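Local coordinates for M32 carboxypeptidase (Chitinophagaceae bacterium, PDB 7A03), which probably removes residues one at a time from the C-terminus of peptides, as a metal-dependent carboxypeptidase of the M32 (Taq) family, at residues D200-H205 with N256-M261; V249-D254 with W263-E268; F316-I321 with V332-F337. All coordinates share one frame; numbering follows the deposited sequence.

The three contacts lie on the same side of the chain's centre in this largely helical M32 fold, and helix 258-277 ties the first two together. Contact 1 docks the start of that helix against the loop ahead of helix 208-222; contact 2, centred about 14 Å from its centre, packs the next turns against strand 247-251, and the segments of contacts 1 and 2 alternate along the chain. Contact 3 follows later in sequence, joining helices 311-324 and 334-341, its centre about 14 Å from contact 1 and 20 Å from contact 2. Phe258, Trp263, Ile321 and Phe337 bridge the three, so the start of the helix bearing the HExxH sequence packs against the helix pair of contact 3.

Contact 1: residues D200-H205 with N256-M261; sequences DFLHLH and NDFSNM
His203 and Asp257 lie side by side and point the same way, the imidazole stacked on the carboxylate with their planes 29° apart. Asp257 OD1 sits 3.9 Å above the plane of the His203 ring, displaced toward its rim, and His203 NE2 is 3.8 Å from Asp257 OD2. Asp257, with CG anti to its backbone N (chi1 -172°), is also the N-cap of helix 258-277: Ser259 N donates to its OD1 at 3.0 Å from above the carboxylate plane. An alanine here would remove the acceptor for Ser259 N and the carboxylate facing the His203 ring, and would probably loosen the helix start and the seat of that ring. Phe258 N donates to Leu202 O at 2.9 Å, nearly along the C=O axis. Leu202 divides its branches, CD1 lying 3.4 Å from Ser259 OG and CD2 meeting the edge of the Phe258 ring at CD2. Asn256 crosses His205 obliquely, amide and ring planes 54° apart, its OD1 near the ring plane at the edge; a water donates to this OD1 and to His203 O. Inward, Leu202 and Phe258 rest on Phe337 of helix 334-341, while Phe258 also packs on Gln211 and Leu214 of helix 208-222.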
loop_
_atom_site.group_PDB
_atom_site.type_symbol
_atom_site.label_atom_id
_atom_site.label_comp_id
_atom_site.label_asym_id
_atom_site.label_seq_id
_atom_site.Cartn_x
_atom_site.Cartn_y
_atom_site.Cartn_z
ATOM N N ASP A 200 11.062 -14.441 -22.651
ATOM C CA ASP A 200 12.254 -14.912 -21.957
ATOM C C ASP A 200 13.404 -13.911 -22.015
ATOM O O ASP A 200 14.345 -14.022 -21.220
ATOM C CB ASP A 200 12.658 -16.318 -22.401
ATOM C CG ASP A 200 13.022 -16.392 -23.864
ATOM O OD1 ASP A 200 12.928 -15.362 -24.569
ATOM O OD2 ASP A 200 13.404 -17.497 -24.310
ATOM N N PHE A 201 13.332 -12.916 -22.907
ATOM C CA PHE A 201 14.328 -11.851 -22.899
ATOM C C PHE A 201 14.348 -11.085 -21.585
ATOM O O PHE A 201 15.370 -10.471 -21.252
ATOM C CB PHE A 201 14.103 -10.886 -24.070
ATOM C CG PHE A 201 12.682 -10.390 -24.200
ATOM C CD1 PHE A 201 12.229 -9.321 -23.438
ATOM C CD2 PHE A 201 11.813 -10.973 -25.109
ATOM C CE1 PHE A 201 10.921 -8.861 -23.552
ATOM C CE2 PHE A 201 10.513 -10.507 -25.241
ATOM C CZ PHE A 201 10.072 -9.450 -24.466
ATOM N N LEU A 202 13.257 -11.117 -20.816
ATOM C CA LEU A 202 13.260 -10.426 -19.531
ATOM C C LEU A 202 14.109 -11.147 -18.498
ATOM O O LEU A 202 14.466 -10.546 -17.479
ATOM C CB LEU A 202 11.839 -10.256 -18.995
ATOM C CG LEU A 202 10.903 -9.303 -19.731
ATOM C CD1 LEU A 202 9.558 -9.302 -19.021
ATOM C CD2 LEU A 202 11.461 -7.895 -19.796
ATOM N N HIS A 203 14.455 -12.412 -18.749
ATOM C CA HIS A 203 15.275 -13.186 -17.832
ATOM C C HIS A 203 16.699 -13.372 -18.337
ATOM O O HIS A 203 17.426 -14.231 -17.826
ATOM C CB HIS A 203 14.604 -14.516 -17.496
ATOM C CG HIS A 203 13.389 -14.361 -16.637
ATOM N ND1 HIS A 203 12.240 -13.743 -17.082
ATOM C CD2 HIS A 203 13.152 -14.714 -15.351
ATOM C CE1 HIS A 203 11.341 -13.736 -16.113
ATOM N NE2 HIS A 203 11.870 -14.318 -15.052
ATOM N N LEU A 204 17.114 -12.576 -19.321
ATOM C CA LEU A 204 18.520 -12.499 -19.710
ATOM C C LEU A 204 19.293 -11.727 -18.633
ATOM O O LEU A 204 18.767 -11.380 -17.568
ATOM C CB LEU A 204 18.654 -11.867 -21.094
ATOM C CG LEU A 204 18.060 -12.640 -22.269
ATOM C CD1 LEU A 204 18.028 -11.810 -23.557
ATOM C CD2 LEU A 204 18.849 -13.930 -22.465
ATOM N N HIS A 205 20.561 -11.438 -18.898
ATOM C CA HIS A 205 21.413 -10.760 -17.925
ATOM C C HIS A 205 21.353 -9.257 -18.153
ATOM O O HIS A 205 21.725 -8.772 -19.227
ATOM C CB HIS A 205 22.866 -11.234 -18.029
ATOM C CG HIS A 205 23.805 -10.473 -17.138
ATOM N ND1 HIS A 205 24.010 -10.806 -15.817
ATOM C CD2 HIS A 205 24.585 -9.391 -17.378
ATOM C CE1 HIS A 205 24.877 -9.964 -15.281
ATOM N NE2 HIS A 205 25.245 -9.098 -16.209
ATOM N N ASN A 256 19.131 -11.019 -13.375
ATOM C CA ASN A 256 18.538 -11.968 -14.312
ATOM C C ASN A 256 17.023 -11.851 -14.385
ATOM O O ASN A 256 16.348 -12.801 -14.794
ATOM C CB ASN A 256 18.944 -13.401 -13.970
ATOM C CG ASN A 256 20.447 -13.564 -13.885
ATOM O OD1 ASN A 256 21.163 -13.368 -14.868
ATOM N ND2 ASN A 256 20.932 -13.911 -12.703
ATOM N N ASP A 257 16.470 -10.713 -13.990
ATOM C CA ASP A 257 15.032 -10.502 -14.101
ATOM C C ASP A 257 14.799 -9.000 -14.189
ATOM O O ASP A 257 14.722 -8.310 -13.167
ATOM C CB ASP A 257 14.288 -11.114 -12.927
ATOM C CG ASP A 257 12.794 -11.086 -13.118
ATOM O OD1 ASP A 257 12.330 -10.435 -14.084
ATOM O OD2 ASP A 257 12.083 -11.727 -12.311
ATOM N N PHE A 258 14.665 -8.509 -15.416
ATOM C CA PHE A 258 14.449 -7.094 -15.629
ATOM C C PHE A 258 13.099 -6.614 -15.095
ATOM O O PHE A 258 12.928 -5.410 -14.878
ATOM C CB PHE A 258 14.578 -6.772 -17.127
ATOM C CG PHE A 258 14.580 -5.308 -17.424
ATOM C CD1 PHE A 258 15.679 -4.520 -17.100
ATOM C CD2 PHE A 258 13.482 -4.700 -18.012
ATOM C CE1 PHE A 258 15.674 -3.155 -17.372
ATOM C CE2 PHE A 258 13.478 -3.337 -18.288
ATOM C CZ PHE A 258 14.576 -2.568 -17.967
ATOM N N SER A 259 12.143 -7.522 -14.867
ATOM C CA SER A 259 10.817 -7.126 -14.384
ATOM C C SER A 259 10.854 -6.520 -12.986
ATOM O O SER A 259 9.913 -5.829 -12.582
ATOM C CB SER A 259 9.889 -8.343 -14.349
ATOM O OG SER A 259 9.787 -8.948 -15.624
ATOM N N ASN A 260 11.921 -6.753 -12.240
ATOM C CA ASN A 260 11.917 -6.446 -10.814
ATOM C C ASN A 260 12.157 -4.960 -10.564
ATOM O O ASN A 260 11.237 -4.214 -10.200
ATOM C CB ASN A 260 12.958 -7.321 -10.110
ATOM C CG ASN A 260 12.789 -7.348 -8.609
ATOM O OD1 ASN A 260 12.523 -6.327 -7.978
ATOM N ND2 ASN A 260 12.969 -8.528 -8.022
ATOM N N MET A 261 13.396 -4.522 -10.768
ATOM C CA MET A 261 13.813 -3.229 -10.247
ATOM C C MET A 261 13.039 -2.076 -10.861
ATOM O O MET A 261 12.627 -1.160 -10.143
ATOM C CB MET A 261 15.311 -3.023 -10.450
ATOM C CG MET A 261 15.841 -1.782 -9.758
ATOM S SD MET A 261 16.986 -0.794 -10.770
ATOM C CE MET A 261 15.891 -0.255 -12.093
HETATM O O HOH W 1 20.070 -14.463 -16.946
#

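Contact 2: residues V249-D254 with W263-E268; sequences VTTRID and WSCIHE
Thr251 and Cys265 make the closest approach between segments 249-254 and 263-268, with Thr251 OG1 3.5 Å from Cys265 SG. Thr251 holds OG1 anti to its backbone N (chi1 -169°), which turns the hydroxyl to the helix, where it also lies 3.8 Å from Ser264 CB. This buried hydroxyl has no hydrogen-bonding partner in the model, and it meets the helix by van der Waals packing alone. One turn further along the helix, Glu268 and Val249 slide past each other in opposite directions, Val249 CG1 resting 4.0 Å from Glu268 CB. Glu268 CG, anti to the carbonyl carbon and beside the backbone N, passes 3.7 Å from Thr250 O, and a bend at chi2 (-53°) then places the carboxylate. At the other end Arg252 extends its chain past Ser264, its NE remaining 4.5 Å from Ser264 OG, which makes this a loose approach.

The second shell sets these groups. Glu268 OE1 hydrogen-bonds Thr239 OG1, Ser264 OG bonds back to Asn260 O in the preceding turn, and Thr250, whose CB points away from the helix, is bonded through OG1 to Ser234 and Phe238. His267, Glu268 and His271 match HExxH, consistent with the metal-binding helix of such metallopeptidases, although no metal is bound to the histidines here; the contact packs this helix against strand 247-251. Strand 249-251 runs nearly antiparallel to helix 263-268, at 165° and with axes 8.2 Å apart. It belongs to the central strand of a three-stranded mixed sheet, flanked by 229-233 and 239-241, while helix 293-307 packs on Ile266 and His267.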
loop_
_atom_site.group_PDB
_atom_site.type_symbol
_atom_site.label_atom_id
_atom_site.label_comp_id
_atom_site.label_asym_id
_atom_site.label_seq_id
_atom_site.Cartn_x
_atom_site.Cartn_y
_atom_site.Cartn_z
ATOM N N VAL A 249 13.591 6.222 -0.700
ATOM C CA VAL A 249 13.080 5.003 -1.316
ATOM C C VAL A 249 14.163 3.940 -1.331
ATOM O O VAL A 249 15.364 4.233 -1.327
ATOM C CB VAL A 249 12.550 5.264 -2.745
ATOM C CG1 VAL A 249 11.413 6.247 -2.699
ATOM C CG2 VAL A 249 13.669 5.759 -3.664
ATOM N N THR A 250 13.738 2.687 -1.359
ATOM C CA THR A 250 14.666 1.594 -1.586
ATOM C C THR A 250 14.215 0.771 -2.774
ATOM O O THR A 250 13.049 0.811 -3.185
ATOM C CB THR A 250 14.836 0.711 -0.338
ATOM O OG1 THR A 250 13.617 0.010 -0.069
ATOM C CG2 THR A 250 15.178 1.574 0.882
ATOM N N THR A 251 15.159 0.036 -3.346
ATOM C CA THR A 251 14.838 -0.868 -4.428
ATOM C C THR A 251 15.711 -2.097 -4.283
ATOM O O THR A 251 16.569 -2.174 -3.397
ATOM C CB THR A 251 14.949 -0.172 -5.788
ATOM O OG1 THR A 251 14.370 -1.017 -6.798
ATOM C CG2 THR A 251 16.411 0.124 -6.139
ATOM N N ARG A 252 15.483 -3.065 -5.158
ATOM C CA ARG A 252 16.289 -4.266 -5.222
ATOM C C ARG A 252 16.518 -4.577 -6.690
ATOM O O ARG A 252 15.648 -4.337 -7.533
ATOM C CB ARG A 252 15.578 -5.451 -4.556
ATOM C CG ARG A 252 14.119 -5.560 -4.941
ATOM C CD ARG A 252 13.470 -6.815 -4.384
ATOM N NE ARG A 252 12.170 -7.053 -5.007
ATOM C CZ ARG A 252 11.690 -8.260 -5.291
ATOM N NH1 ARG A 252 12.406 -9.343 -5.010
ATOM N NH2 ARG A 252 10.499 -8.385 -5.862
ATOM N N ILE A 253 17.685 -5.113 -6.997
ATOM C CA ILE A 253 18.064 -5.405 -8.371
ATOM C C ILE A 253 18.254 -6.905 -8.519
ATOM O O ILE A 253 18.960 -7.524 -7.716
ATOM C CB ILE A 253 19.353 -4.662 -8.755
ATOM C CG1 ILE A 253 19.135 -3.157 -8.711
ATOM C CG2 ILE A 253 19.822 -5.093 -10.159
ATOM C CD1 ILE A 253 20.409 -2.376 -8.676
ATOM N N ASP A 254 17.635 -7.484 -9.555
ATOM C CA ASP A 254 17.893 -8.859 -9.980
ATOM C C ASP A 254 18.554 -8.762 -11.349
ATOM O O ASP A 254 17.920 -8.313 -12.311
ATOM C CB ASP A 254 16.599 -9.675 -10.055
ATOM C CG ASP A 254 16.853 -11.160 -10.249
ATOM O OD1 ASP A 254 17.894 -11.513 -10.835
ATOM O OD2 ASP A 254 16.012 -11.983 -9.815
ATOM N N TRP A 263 10.102 -1.545 -12.221
ATOM C CA TRP A 263 8.751 -1.304 -11.727
ATOM C C TRP A 263 8.712 -1.112 -10.215
ATOM O O TRP A 263 7.846 -0.372 -9.723
ATOM C CB TRP A 263 7.763 -2.363 -12.248
ATOM C CG TRP A 263 7.542 -2.165 -13.725
ATOM C CD1 TRP A 263 6.586 -1.398 -14.322
ATOM C CD2 TRP A 263 8.377 -2.651 -14.780
ATOM N NE1 TRP A 263 6.760 -1.403 -15.688
ATOM C CE2 TRP A 263 7.845 -2.182 -15.994
ATOM C CE3 TRP A 263 9.508 -3.472 -14.815
ATOM C CZ2 TRP A 263 8.419 -2.492 -17.222
ATOM C CZ3 TRP A 263 10.079 -3.768 -16.026
ATOM C CH2 TRP A 263 9.541 -3.278 -17.214
ATOM N N SER A 264 9.629 -1.735 -9.458
ATOM C CA SER A 264 9.727 -1.387 -8.040
ATOM C C SER A 264 10.040 0.102 -7.877
ATOM O O SER A 264 9.463 0.796 -7.023
ATOM C CB SER A 264 10.820 -2.217 -7.359
ATOM O OG SER A 264 10.457 -3.578 -7.250
ATOM N N CYS A 265 10.992 0.594 -8.671
ATOM C CA CYS A 265 11.411 1.983 -8.565
ATOM C C CYS A 265 10.256 2.910 -8.916
ATOM O O CYS A 265 10.012 3.899 -8.225
ATOM C CB CYS A 265 12.536 2.214 -9.569
ATOM S SG CYS A 265 14.145 1.649 -9.025
ATOM N N ILE A 266 9.513 2.602 -9.989
ATOM C CA ILE A 266 8.400 3.483 -10.347
ATOM C C ILE A 266 7.321 3.454 -9.268
ATOM O O ILE A 266 6.739 4.491 -8.909
ATOM C CB ILE A 266 7.827 3.101 -11.724
ATOM C CG1 ILE A 266 8.922 3.202 -12.805
ATOM C CG2 ILE A 266 6.624 3.987 -12.051
ATOM C CD1 ILE A 266 8.533 2.574 -14.115
ATOM N N HIS A 267 7.057 2.265 -8.721
ATOM C CA HIS A 267 6.061 2.100 -7.666
ATOM C C HIS A 267 6.411 2.952 -6.438
ATOM O O HIS A 267 5.591 3.758 -5.936
ATOM C CB HIS A 267 6.038 0.611 -7.324
ATOM C CG HIS A 267 5.014 0.219 -6.312
ATOM N ND1 HIS A 267 3.773 -0.278 -6.656
ATOM C CD2 HIS A 267 5.058 0.227 -4.961
ATOM C CE1 HIS A 267 3.102 -0.572 -5.555
ATOM N NE2 HIS A 267 3.856 -0.263 -4.512
ATOM N N GLU A 268 7.662 2.825 -5.966
ATOM C CA GLU A 268 8.093 3.637 -4.831
ATOM C C GLU A 268 8.123 5.117 -5.185
ATOM O O GLU A 268 7.750 5.956 -4.362
ATOM C CB GLU A 268 9.455 3.180 -4.302
ATOM C CG GLU A 268 9.512 1.718 -3.902
ATOM C CD GLU A 268 8.425 1.312 -2.917
ATOM O OE1 GLU A 268 8.004 2.133 -2.095
ATOM O OE2 GLU A 268 7.975 0.151 -2.981
#

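Contact 3: residues F316-I321 with V332-F337; sequences FQYPRI and VSLQEF
Tyr318 reaches from helix 311-324 into the start of helix 334-341 and is the main wedge between the two. Its CG is anti to the backbone N (chi1 -169°), and the ring passes between Leu334 and Phe337 until the hydroxyl arrives at the loop before the helix. There Tyr318 OH donates to Val332 O at 2.7 Å, with the donor lying well above the carbonyl plane, 58° out of it. The same hydroxyl is packed 3.3 Å from Val332 CB, the two side chains crossing at about a right angle.

Phe337 is the second large contributor. Tyr318 CE1 stands over one face of its ring, 3.3 Å from Phe337 CG and offset toward the rim. The ring planes are inclined at 33° and the pair is oblique. Toward its far end the Phe337 ring is met tip to tip by Ile321, Ile321 CD1 lying 3.5 Å from Phe337 CZ. Leu334 slides past Tyr318 in the opposite direction and sets its CD1 3.7 Å from Tyr318 CB.

The loop carbonyl is presented by a capping box: Glu336 N donates to Ser333 OG at 3.1 Å, and Ser333 N donates to Glu336 OE1 at 2.8 Å, on the anti lone pair of that oxygen. Glu336 OE1 has a further partner in a salt bridge with Arg198, while Trp314 meets the Phe337 ring edge-to-face. The chemistry is thus a largely apolar, aromatic interface with one polar bond at the tip of the Tyr318 side chain: the phenol hydroxyl spends its proton on Val332 O, and the bond is likely to limit movement of the ring beside Phe337.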
loop_
_atom_site.group_PDB
_atom_site.type_symbol
_atom_site.label_atom_id
_atom_site.label_comp_id
_atom_site.label_asym_id
_atom_site.label_seq_id
_atom_site.Cartn_x
_atom_site.Cartn_y
_atom_site.Cartn_z
ATOM N N PHE A 316 8.122 6.306 -25.664
ATOM C CA PHE A 316 9.311 7.099 -25.390
ATOM C C PHE A 316 10.392 6.290 -24.688
ATOM O O PHE A 316 11.577 6.386 -25.048
ATOM C CB PHE A 316 8.925 8.320 -24.545
ATOM C CG PHE A 316 10.093 9.174 -24.128
ATOM C CD1 PHE A 316 10.576 10.158 -24.977
ATOM C CD2 PHE A 316 10.684 9.018 -22.885
ATOM C CE1 PHE A 316 11.631 10.955 -24.602
ATOM C CE2 PHE A 316 11.760 9.814 -22.498
ATOM C CZ PHE A 316 12.230 10.791 -23.365
ATOM N N GLN A 317 10.026 5.490 -23.685
ATOM C CA GLN A 317 11.062 4.841 -22.889
ATOM C C GLN A 317 11.708 3.640 -23.581
ATOM O O GLN A 317 12.881 3.350 -23.329
ATOM C CB GLN A 317 10.531 4.458 -21.505
ATOM C CG GLN A 317 10.223 5.647 -20.596
ATOM C CD GLN A 317 11.467 6.397 -20.123
ATOM O OE1 GLN A 317 12.602 5.930 -20.286
ATOM N NE2 GLN A 317 11.252 7.553 -19.522
ATOM N N TYR A 318 10.992 2.924 -24.449
ATOM C CA TYR A 318 11.553 1.690 -24.993
ATOM C C TYR A 318 12.829 1.902 -25.796
ATOM O O TYR A 318 13.803 1.173 -25.549
ATOM C CB TYR A 318 10.504 0.847 -25.738
ATOM C CG TYR A 318 11.069 -0.524 -26.049
ATOM C CD1 TYR A 318 11.454 -1.372 -25.019
ATOM C CD2 TYR A 318 11.270 -0.951 -27.367
ATOM C CE1 TYR A 318 12.013 -2.609 -25.274
ATOM C CE2 TYR A 318 11.819 -2.201 -27.631
ATOM C CZ TYR A 318 12.183 -3.023 -26.578
ATOM O OH TYR A 318 12.746 -4.264 -26.784
ATOM N N PRO A 319 12.906 2.834 -26.754
ATOM C CA PRO A 319 14.183 3.009 -27.465
ATOM C C PRO A 319 15.327 3.345 -26.527
ATOM O O PRO A 319 16.469 2.905 -26.750
ATOM C CB PRO A 319 13.888 4.146 -28.456
ATOM C CG PRO A 319 12.398 4.203 -28.553
ATOM C CD PRO A 319 11.870 3.767 -27.235
ATOM N N ARG A 320 15.038 4.064 -25.436
ATOM C CA ARG A 320 16.086 4.401 -24.479
ATOM C C ARG A 320 16.607 3.159 -23.753
ATOM O O ARG A 320 17.825 2.969 -23.608
ATOM C CB ARG A 320 15.585 5.463 -23.506
ATOM C CG ARG A 320 15.136 6.761 -24.168
ATOM C CD ARG A 320 14.483 7.728 -23.158
ATOM N NE ARG A 320 15.387 8.191 -22.099
ATOM C CZ ARG A 320 16.221 9.218 -22.221
ATOM N NH1 ARG A 320 16.276 9.902 -23.353
ATOM N NH2 ARG A 320 16.996 9.568 -21.198
ATOM N N ILE A 321 15.706 2.286 -23.289
ATOM C CA ILE A 321 16.204 1.096 -22.607
ATOM C C ILE A 321 16.807 0.101 -23.593
ATOM O O ILE A 321 17.673 -0.693 -23.216
ATOM C CB ILE A 321 15.219 0.431 -21.619
ATOM C CG1 ILE A 321 14.069 -0.241 -22.356
ATOM C CG2 ILE A 321 14.739 1.409 -20.547
ATOM C CD1 ILE A 321 13.370 -1.284 -21.486
ATOM N N VAL A 332 14.168 -7.175 -29.922
ATOM C CA VAL A 332 12.840 -7.281 -29.312
ATOM C C VAL A 332 12.053 -6.020 -29.660
ATOM O O VAL A 332 12.539 -4.907 -29.433
ATOM C CB VAL A 332 12.940 -7.448 -27.783
ATOM C CG1 VAL A 332 11.542 -7.575 -27.161
ATOM C CG2 VAL A 332 13.801 -8.652 -27.420
ATOM N N SER A 333 10.837 -6.185 -30.199
ATOM C CA SER A 333 10.087 -5.011 -30.643
ATOM C C SER A 333 9.358 -4.356 -29.482
ATOM O O SER A 333 9.177 -4.946 -28.416
ATOM C CB SER A 333 9.010 -5.371 -31.673
ATOM O OG SER A 333 8.005 -6.213 -31.120
ATOM N N LEU A 334 8.907 -3.122 -29.715
ATOM C CA LEU A 334 8.137 -2.425 -28.690
ATOM C C LEU A 334 6.913 -3.235 -28.273
ATOM O O LEU A 334 6.633 -3.373 -27.076
ATOM C CB LEU A 334 7.733 -1.030 -29.179
ATOM C CG LEU A 334 6.665 -0.271 -28.386
ATOM C CD1 LEU A 334 7.134 0.025 -26.989
ATOM C CD2 LEU A 334 6.239 1.025 -29.123
ATOM N N GLN A 335 6.187 -3.793 -29.248
ATOM C CA GLN A 335 4.996 -4.587 -28.950
ATOM C C GLN A 335 5.329 -5.838 -28.145
ATOM O O GLN A 335 4.607 -6.182 -27.198
ATOM C CB GLN A 335 4.276 -4.966 -30.248
ATOM C CG GLN A 335 3.205 -3.985 -30.658
ATOM C CD GLN A 335 2.127 -3.840 -29.601
ATOM O OE1 GLN A 335 1.744 -4.810 -28.952
ATOM N NE2 GLN A 335 1.653 -2.620 -29.407
ATOM N N GLU A 336 6.413 -6.538 -28.502
ATOM C CA GLU A 336 6.805 -7.716 -27.727
ATOM C C GLU A 336 7.124 -7.347 -26.285
ATOM O O GLU A 336 6.714 -8.048 -25.347
ATOM C CB GLU A 336 8.003 -8.403 -28.379
ATOM C CG GLU A 336 7.663 -9.010 -29.719
ATOM C CD GLU A 336 8.875 -9.554 -30.450
ATOM O OE1 GLU A 336 9.899 -8.847 -30.509
ATOM O OE2 GLU A 336 8.800 -10.687 -30.969
ATOM N N PHE A 337 7.857 -6.248 -26.094
ATOM C CA PHE A 337 8.208 -5.810 -24.752
ATOM C C PHE A 337 6.958 -5.427 -23.959
ATOM O O PHE A 337 6.807 -5.812 -22.790
ATOM C CB PHE A 337 9.194 -4.646 -24.845
ATOM C CG PHE A 337 9.690 -4.182 -23.511
ATOM C CD1 PHE A 337 10.760 -4.817 -22.892
ATOM C CD2 PHE A 337 9.088 -3.111 -22.878
ATOM C CE1 PHE A 337 11.215 -4.392 -21.655
ATOM C CE2 PHE A 337 9.537 -2.692 -21.644
ATOM C CZ PHE A 337 10.597 -3.329 -21.043
#